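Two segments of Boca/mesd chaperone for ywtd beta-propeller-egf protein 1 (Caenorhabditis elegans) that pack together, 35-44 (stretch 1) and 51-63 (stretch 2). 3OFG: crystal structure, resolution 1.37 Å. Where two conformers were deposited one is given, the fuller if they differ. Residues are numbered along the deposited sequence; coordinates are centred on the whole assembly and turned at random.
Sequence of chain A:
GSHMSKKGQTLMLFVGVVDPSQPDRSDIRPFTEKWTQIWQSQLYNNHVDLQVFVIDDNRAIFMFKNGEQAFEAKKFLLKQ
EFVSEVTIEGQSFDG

Stretch 1, residues 35-44: WTQIWQSQLY
Stretch 2, residues 51-63: QVFVIDDNRAIFM

A helix laid on a β-hairpin. Residues 35-44 are helical throughout (phi/psi near -64/-40), with i to i+4 bonds such as Q40 N to T36 O (2.9 Å) and Y44 N to Q40 O (2.8 Å). Stretch 2 is two antiparallel strands, 51-56 and 59-63, joined by a type I turn from D56 to R59. Q51 pairs with M63 (selenomethionine) through Q51 N to M63 O and M63 N to Q51 O, both 2.9 Å; F53 pairs with I61 through F53 N to I61 O (2.9 Å) and I61 N to F53 O (2.8 Å). At the turn, I55 N and D56 N both reach R59 O at 3.1 Å. The R59 side chain (chi1 t, chi2 t, chi3 p) folds back to D56 (chi1 m), and its NH2 forms a salt bridge to D56 OD2 at 2.8 Å; R59 NE adds a weak hydrogen bond to the same OD2 at 3.0 Å.

The helix runs nearly antiparallel to strand 51-56 (168°, closest approach 9.5 Å) and 23° from parallel to strand 59-63 (10.4 Å). T36 CA lies 7.5 Å from V52 CA, setting the register. No hydrogen bond crosses the interface, which buries 305 Å² and rests on van der Waals contact.

T36 points toward the sheet. With chi1 p (56°), its CG2 meets A60 CB at 3.8 Å, methyl on methyl, while its OG1 lies 4.0 Å from both V52 CG1 and V54 CG2; that hydroxyl is hydrogen-bonded elsewhere in the structure, so its polarity is satisfied beside the valines. V52 and V54, alternate residues of one strand, both point toward the helix with chi1 t; F53 between them points away.

One turn on, Q40 is extended (chi1 t, chi2 t, chi3 39°), carrying its amide over the strand. Q40 CD packs on V52 CG2 at 3.7 Å, and Q40 NE2 comes within 4.3 Å of Q51 CA.

F62 leaves its strand sideways, but chi1 m (-76°) and chi2 12° bring the ring end nearer the helix. Its CZ lies 3.8 Å from T36 O, and its CE1 is 4.0 Å from T36 CB. W39 CB (4.4 Å from F62 CZ) and L43 CD1 (4.1 Å from F62 CE2) sit at the ring edge, near its plane. W39 takes chi1 m, chi2 -35°, and L43 chi1 m, chi2 160°; these apolar contacts extend the ring's contact from T36 along the helix to L43.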

ATOM      1  N   TRP A  35       1.537  14.622 -10.130  1.00  6.43           N
ATOM      2  CA  TRP A  35       2.183  15.264  -8.995  1.00  6.00           C
ATOM      3  C   TRP A  35       2.898  14.286  -8.081  1.00  5.51           C
ATOM      4  O   TRP A  35       3.956  14.622  -7.544  1.00  6.34           O
ATOM      5  CB  TRP A  35       1.191  16.173  -8.234  1.00  6.18           C
ATOM      6  CG  TRP A  35       1.000  17.413  -9.044  1.00  7.95           C
ATOM      7  CD1 TRP A  35      -0.042  17.711  -9.889  1.00  9.08           C
ATOM      8  CD2 TRP A  35       1.956  18.452  -9.201  1.00  7.90           C
ATOM      9  NE1 TRP A  35       0.216  18.890 -10.549  1.00 10.03           N
ATOM     10  CE2 TRP A  35       1.435  19.358 -10.138  1.00  8.47           C
ATOM     11  CE3 TRP A  35       3.201  18.713  -8.626  1.00  9.32           C
ATOM     12  CZ2 TRP A  35       2.121  20.523 -10.511  1.00 10.56           C
ATOM     13  CZ3 TRP A  35       3.873  19.876  -8.997  1.00 10.72           C
ATOM     14  CH2 TRP A  35       3.322  20.760  -9.916  1.00 11.23           C
ATOM     15  N   THR A  36       2.383  13.074  -7.920  1.00  5.75           N
ATOM     16  CA  THR A  36       3.111  12.100  -7.112  1.00  6.06           C
ATOM     17  C   THR A  36       4.441  11.764  -7.741  1.00  7.68           C
ATOM     18  O   THR A  36       5.422  11.581  -7.022  1.00  7.18           O
ATOM     19  CB  THR A  36       2.312  10.825  -6.793  1.00  7.51           C
ATOM     20  OG1 THR A  36       1.867  10.199  -7.996  1.00  7.25           O
ATOM     21  CG2 THR A  36       1.120  11.166  -5.916  1.00  8.76           C
ATOM     22  N   GLN A  37       4.532  11.723  -9.058  1.00  5.70           N
ATOM     23  CA  GLN A  37       5.818  11.440  -9.660  0.55  7.29           C
ATOM     24  C   GLN A  37       6.771  12.609  -9.503  1.00  5.46           C
ATOM     25  O   GLN A  37       7.953  12.401  -9.275  1.00  7.00           O
ATOM     26  CB  GLN A  37       5.701  11.066 -11.126  0.55  7.63           C
ATOM     27  CG  GLN A  37       7.025  10.525 -11.587  0.55  9.44           C
ATOM     28  CD  GLN A  37       6.985   9.715 -12.850  0.55 19.23           C
ATOM     29  OE1 GLN A  37       6.237   8.734 -12.970  0.55 19.52           O
ATOM     30  NE2 GLN A  37       7.872  10.059 -13.772  0.55 10.58           N
ATOM     31  N   ILE A  38       6.272  13.829  -9.591  1.00  5.96           N
ATOM     32  CA  ILE A  38       7.101  15.007  -9.356  1.00  5.66           C
ATOM     33  C   ILE A  38       7.628  15.011  -7.926  1.00  6.28           C
ATOM     34  O   ILE A  38       8.834  15.236  -7.685  1.00  6.40           O
ATOM     35  CB  ILE A  38       6.358  16.320  -9.701  1.00  6.37           C
ATOM     36  CG1 ILE A  38       6.161  16.415 -11.213  1.00  6.91           C
ATOM     37  CG2 ILE A  38       7.101  17.541  -9.176  1.00  8.12           C
ATOM     38  CD1 ILE A  38       5.118  17.444 -11.619  1.00 10.09           C
ATOM     39  N   TRP A  39       6.757  14.783  -6.952  1.00  6.34           N
ATOM     40  CA  TRP A  39       7.212  14.725  -5.556  1.00  6.78           C
ATOM     41  C   TRP A  39       8.231  13.612  -5.372  1.00  7.03           C
ATOM     42  O   TRP A  39       9.214  13.791  -4.650  1.00  7.05           O
ATOM     43  CB  TRP A  39       6.052  14.591  -4.581  1.00  6.47           C
ATOM     44  CG  TRP A  39       5.086  15.718  -4.687  1.00  5.63           C
ATOM     45  CD1 TRP A  39       5.373  17.021  -4.969  1.00  7.22           C
ATOM     46  CD2 TRP A  39       3.662  15.641  -4.536  1.00  5.93           C
ATOM     47  NE1 TRP A  39       4.207  17.762  -5.000  1.00  7.28           N
ATOM     48  CE2 TRP A  39       3.158  16.929  -4.747  1.00  7.09           C
ATOM     49  CE3 TRP A  39       2.776  14.600  -4.251  1.00  6.72           C
ATOM     50  CZ2 TRP A  39       1.790  17.203  -4.674  1.00  7.36           C
ATOM     51  CZ3 TRP A  39       1.420  14.876  -4.198  1.00  7.03           C
ATOM     52  CH2 TRP A  39       0.950  16.163  -4.425  1.00  6.57           C
ATOM     53  N   GLN A  40       8.018  12.468  -6.005  1.00  5.78           N
ATOM     54  CA  GLN A  40       8.986  11.380  -5.936  1.00  6.51           C
ATOM     55  C   GLN A  40      10.336  11.856  -6.462  1.00  7.05           C
ATOM     56  O   GLN A  40      11.394  11.554  -5.872  1.00  6.37           O
ATOM     57  CB  GLN A  40       8.489  10.185  -6.738  1.00  6.65           C
ATOM     58  CG  GLN A  40       9.487   9.038  -6.823  1.00  7.32           C
ATOM     59  CD  GLN A  40       9.031   7.972  -7.779  1.00  8.28           C
ATOM     60  OE1 GLN A  40       8.471   8.273  -8.842  1.00 10.60           O
ATOM     61  NE2 GLN A  40       9.288   6.721  -7.432  1.00 10.17           N
ATOM     62  N   SER A  41      10.338  12.585  -7.567  1.00  5.85           N
ATOM     63  CA  SER A  41      11.603  13.101  -8.114  1.00  6.61           C
ATOM     64  C   SER A  41      12.278  14.083  -7.167  1.00  5.82           C
ATOM     65  O   SER A  41      13.499  14.005  -6.919  1.00  6.56           O
ATOM     66  CB  SER A  41      11.368  13.800  -9.450  1.00  6.94           C
ATOM     67  OG  SER A  41      10.979  12.867 -10.448  1.00  8.15           O
ATOM     68  N   GLN A  42      11.518  15.008  -6.601  1.00  6.05           N
ATOM     69  CA  GLN A  42      12.056  15.968  -5.662  1.00  6.39           C
ATOM     70  C   GLN A  42      12.615  15.273  -4.420  1.00  6.70           C
ATOM     71  O   GLN A  42      13.722  15.609  -3.941  1.00  7.69           O
ATOM     72  CB  GLN A  42      10.995  16.994  -5.274  1.00  6.89           C
ATOM     73  CG  GLN A  42      10.579  17.879  -6.416  1.00  7.98           C
ATOM     74  CD  GLN A  42       9.513  18.839  -5.959  1.00 12.04           C
ATOM     75  OE1 GLN A  42       8.346  18.488  -5.882  1.00 11.79           O
ATOM     76  NE2 GLN A  42       9.929  20.016  -5.515  1.00 16.40           N
ATOM     77  N   LEU A  43      11.930  14.257  -3.917  1.00  6.85           N
ATOM     78  CA  LEU A  43      12.409  13.498  -2.778  1.00  6.08           C
ATOM     79  C   LEU A  43      13.662  12.711  -3.142  1.00  6.32           C
ATOM     80  O   LEU A  43      14.586  12.633  -2.329  1.00  6.87           O
ATOM     81  CB  LEU A  43      11.297  12.608  -2.213  1.00  7.35           C
ATOM     82  CG  LEU A  43      10.323  13.419  -1.349  1.00  6.50           C
ATOM     83  CD1 LEU A  43       9.012  12.682  -1.196  1.00 10.03           C
ATOM     84  CD2 LEU A  43      10.904  13.705   0.021  1.00 10.08           C
ATOM     85  N   TYR A  44      13.718  12.143  -4.348  1.00  6.15           N
ATOM     86  CA  TYR A  44      14.900  11.439  -4.808  1.00  6.92           C
ATOM     87  C   TYR A  44      16.088  12.413  -4.746  1.00  7.55           C
ATOM     88  O   TYR A  44      17.195  12.048  -4.295  1.00  8.18           O
ATOM     89  CB  TYR A  44      14.718  10.922  -6.247  1.00  7.51           C
ATOM     90  CG  TYR A  44      15.965  10.221  -6.722  1.00  7.11           C
ATOM     91  CD1 TYR A  44      17.040  10.956  -7.237  1.00  9.63           C
ATOM     92  CD2 TYR A  44      16.113   8.849  -6.580  1.00 10.30           C
ATOM     93  CE1 TYR A  44      18.212  10.322  -7.628  1.00 12.25           C
ATOM     94  CE2 TYR A  44      17.293   8.219  -6.971  1.00 12.40           C
ATOM     95  CZ  TYR A  44      18.309   8.977  -7.475  1.00 11.59           C
ATOM     96  OH  TYR A  44      19.484   8.311  -7.853  1.00 20.00           O
ATOM     97  N   GLN A  51       9.113   4.090  -3.698  1.00  7.71           N
ATOM     98  CA  GLN A  51       8.313   3.534  -4.788  1.00  7.61           C
ATOM     99  C   GLN A  51       6.884   4.047  -4.630  1.00  8.67           C
ATOM    100  O   GLN A  51       6.358   4.059  -3.512  1.00  8.29           O
ATOM    101  CB  GLN A  51       8.364   1.996  -4.726  1.00 11.26           C
ATOM    102  CG  GLN A  51       7.606   1.289  -5.833  1.00 13.27           C
ATOM    103  CD  GLN A  51       7.882  -0.205  -5.866  1.00 12.21           C
ATOM    104  OE1 GLN A  51       8.442  -0.755  -4.944  1.00 14.09           O
ATOM    105  NE2 GLN A  51       7.483  -0.848  -6.943  1.00 14.25           N
ATOM    106  N   VAL A  52       6.251   4.463  -5.713  1.00  7.61           N
ATOM    107  CA  VAL A  52       4.895   4.992  -5.681  1.00  7.35           C
ATOM    108  C   VAL A  52       3.887   4.010  -6.248  1.00  8.65           C
ATOM    109  O   VAL A  52       4.104   3.420  -7.305  1.00 10.32           O
ATOM    110  CB  VAL A  52       4.786   6.260  -6.549  1.00  9.63           C
ATOM    111  CG1 VAL A  52       3.385   6.844  -6.511  1.00 12.55           C
ATOM    112  CG2 VAL A  52       5.796   7.308  -6.100  1.00 12.54           C
ATOM    113  N   PHE A  53       2.772   3.855  -5.550  1.00  7.17           N
ATOM    114  CA  PHE A  53       1.629   3.108  -6.043  1.00  7.29           C
ATOM    115  C   PHE A  53       0.417   4.026  -5.940  1.00  7.27           C
ATOM    116  O   PHE A  53       0.036   4.403  -4.847  1.00  8.68           O
ATOM    117  CB  PHE A  53       1.384   1.825  -5.222  1.00  9.34           C
ATOM    118  CG  PHE A  53       2.561   0.890  -5.176  1.00 13.19           C
ATOM    119  CD1 PHE A  53       2.709  -0.100  -6.123  1.00 21.36           C
ATOM    120  CD2 PHE A  53       3.505   1.013  -4.194  1.00 18.23           C
ATOM    121  CE1 PHE A  53       3.816  -0.962  -6.074  1.00 17.21           C
ATOM    122  CE2 PHE A  53       4.590   0.161  -4.146  1.00 20.77           C
ATOM    123  CZ  PHE A  53       4.726  -0.820  -5.080  1.00 16.79           C
ATOM    124  N   VAL A  54      -0.214   4.364  -7.055  1.00  7.62           N
ATOM    125  CA  VAL A  54      -1.435   5.158  -7.048  1.00  8.06           C
ATOM    126  C   VAL A  54      -2.581   4.181  -6.823  1.00 10.50           C
ATOM    127  O   VAL A  54      -2.891   3.358  -7.684  1.00 19.05           O
ATOM    128  CB  VAL A  54      -1.566   5.977  -8.350  1.00 10.92           C
ATOM    129  CG1 VAL A  54      -2.878   6.760  -8.356  1.00 12.87           C
ATOM    130  CG2 VAL A  54      -0.361   6.906  -8.483  1.00 13.48           C
ATOM    131  N   ILE A  55      -3.175   4.227  -5.643  1.00  9.10           N
ATOM    132  CA  ILE A  55      -4.161   3.224  -5.236  1.00  9.67           C
ATOM    133  C   ILE A  55      -5.596   3.726  -5.315  1.00  9.69           C
ATOM    134  O   ILE A  55      -6.533   2.943  -5.226  1.00 11.40           O
ATOM    135  CB  ILE A  55      -3.877   2.700  -3.810  1.00  9.54           C
ATOM    136  CG1 ILE A  55      -3.872   3.835  -2.773  1.00  9.83           C
ATOM    137  CG2 ILE A  55      -2.558   1.931  -3.796  1.00 10.12           C
ATOM    138  CD1 ILE A  55      -3.969   3.327  -1.337  1.00 10.65           C
ATOM    139  N   ASP A  56      -5.794   5.031  -5.468  1.00 10.14           N
ATOM    140  CA  ASP A  56      -7.104   5.628  -5.725  1.00  9.90           C
ATOM    141  C   ASP A  56      -6.868   6.798  -6.658  1.00  8.51           C
ATOM    142  O   ASP A  56      -5.726   7.229  -6.855  1.00  9.00           O
ATOM    143  CB  ASP A  56      -7.756   6.155  -4.447  1.00 11.60           C
ATOM    144  CG  ASP A  56      -8.156   5.063  -3.507  1.00 21.96           C
ATOM    145  OD1 ASP A  56      -9.166   4.375  -3.787  1.00 30.59           O
ATOM    146  OD2 ASP A  56      -7.470   4.906  -2.492  1.00 24.38           O
ATOM    147  N   ASP A  57      -7.940   7.350  -7.212  1.00  7.78           N
ATOM    148  CA  ASP A  57      -7.781   8.469  -8.143  1.00  7.43           C
ATOM    149  C   ASP A  57      -7.164   9.690  -7.476  1.00  6.94           C
ATOM    150  O   ASP A  57      -6.584  10.540  -8.150  1.00  8.45           O
ATOM    151  CB  ASP A  57      -9.119   8.897  -8.742  1.00 10.36           C
ATOM    152  CG  ASP A  57      -9.739   7.852  -9.634  1.00 14.79           C
ATOM    153  OD1 ASP A  57      -9.027   6.964 -10.134  1.00 15.24           O
ATOM    154  OD2 ASP A  57     -10.966   7.973  -9.847  1.00 22.41           O
ATOM    155  N   ASN A  58      -7.268   9.757  -6.150  1.00  7.36           N
ATOM    156  CA  ASN A  58      -6.720  10.871  -5.367  1.00  7.17           C
ATOM    157  C   ASN A  58      -5.912  10.430  -4.148  1.00  6.89           C
ATOM    158  O   ASN A  58      -5.811  11.156  -3.165  1.00  7.65           O
ATOM    159  CB  ASN A  58      -7.858  11.808  -4.921  1.00  8.42           C
ATOM    160  CG  ASN A  58      -8.822  11.133  -3.969  1.00  8.11           C
ATOM    161  OD1 ASN A  58      -8.817   9.910  -3.818  1.00 10.38           O
ATOM    162  ND2 ASN A  58      -9.668  11.941  -3.325  1.00 10.50           N
ATOM    163  N   ARG A  59      -5.298   9.262  -4.216  1.00  6.94           N
ATOM    164  CA  ARG A  59      -4.502   8.795  -3.092  1.00  6.95           C
ATOM    165  C   ARG A  59      -3.425   7.856  -3.578  1.00  7.66           C
ATOM    166  O   ARG A  59      -3.656   7.018  -4.456  1.00  8.30           O
ATOM    167  CB  ARG A  59      -5.372   8.093  -2.054  1.00  7.88           C
ATOM    168  CG  ARG A  59      -4.665   7.836  -0.714  1.00 10.85           C
ATOM    169  CD  ARG A  59      -5.623   7.395   0.396  1.00 12.28           C
ATOM    170  NE  ARG A  59      -6.384   6.223   0.001  1.00 12.47           N
ATOM    171  CZ  ARG A  59      -6.394   5.051   0.633  1.00 10.67           C
ATOM    172  NH1 ARG A  59      -5.716   4.876   1.747  1.00 12.57           N
ATOM    173  NH2 ARG A  59      -7.114   4.065   0.132  1.00 12.98           N
ATOM    174  N   ALA A  60      -2.229   8.018  -3.033  1.00  6.62           N
ATOM    175  CA  ALA A  60      -1.097   7.170  -3.376  1.00  5.68           C
ATOM    176  C   ALA A  60      -0.375   6.666  -2.140  1.00  6.08           C
ATOM    177  O   ALA A  60      -0.450   7.251  -1.069  1.00  7.85           O
ATOM    178  CB  ALA A  60      -0.141   7.926  -4.283  1.00  7.79           C
ATOM    179  N   ILE A  61       0.358   5.582  -2.319  1.00  6.31           N
ATOM    180  CA  ILE A  61       1.265   5.069  -1.309  1.00  7.19           C
ATOM    181  C   ILE A  61       2.683   5.374  -1.761  1.00  6.93           C
ATOM    182  O   ILE A  61       3.037   5.146  -2.923  1.00  7.32           O
ATOM    183  CB  ILE A  61       1.126   3.530  -1.150  1.00  8.45           C
ATOM    184  CG1 ILE A  61      -0.255   3.199  -0.640  1.00 13.19           C
ATOM    185  CG2 ILE A  61       2.238   2.957  -0.229  1.00 11.69           C
ATOM    186  CD1 ILE A  61      -0.515   1.683  -0.620  1.00 15.20           C
ATOM    187  N   PHE A  62       3.498   5.886  -0.852  1.00  6.68           N
ATOM    188  CA  PHE A  62       4.947   5.991  -1.017  1.00  6.76           C
ATOM    189  C   PHE A  62       5.575   4.950  -0.085  1.00  7.58           C
ATOM    190  O   PHE A  62       5.405   5.042   1.145  1.00  9.33           O
ATOM    191  CB  PHE A  62       5.460   7.377  -0.609  1.00  7.37           C
ATOM    192  CG  PHE A  62       5.183   8.475  -1.600  1.00  7.56           C
ATOM    193  CD1 PHE A  62       4.317   8.314  -2.676  1.00 13.39           C
ATOM    194  CD2 PHE A  62       5.811   9.686  -1.443  1.00  9.70           C
ATOM    195  CE1 PHE A  62       4.092   9.367  -3.557  1.00 16.20           C
ATOM    196  CE2 PHE A  62       5.594  10.728  -2.331  1.00 12.70           C
ATOM    197  CZ  PHE A  62       4.748  10.568  -3.376  1.00 11.15           C
HETATM  198  N   MSE A  63       6.246   3.951  -0.643  0.56  7.73           N
HETATM  199  CA  MSE A  63       6.962   2.949   0.135  0.56  8.41           C
HETATM  200  C   MSE A  63       8.434   3.311   0.179  0.56  9.57           C
HETATM  201  O   MSE A  63       9.027   3.591  -0.852  0.56  9.64           O
HETATM  202  CB  MSE A  63       6.826   1.565  -0.508  0.56 12.99           C
HETATM  203  CG  MSE A  63       5.430   0.949  -0.416  0.56  9.24           C
HETATM  204 SE   MSE A  63       5.390  -1.018  -0.545  0.56 16.21          SE
HETATM  205  CE  MSE A  63       7.084  -1.467   0.331  0.56 24.51           C
TER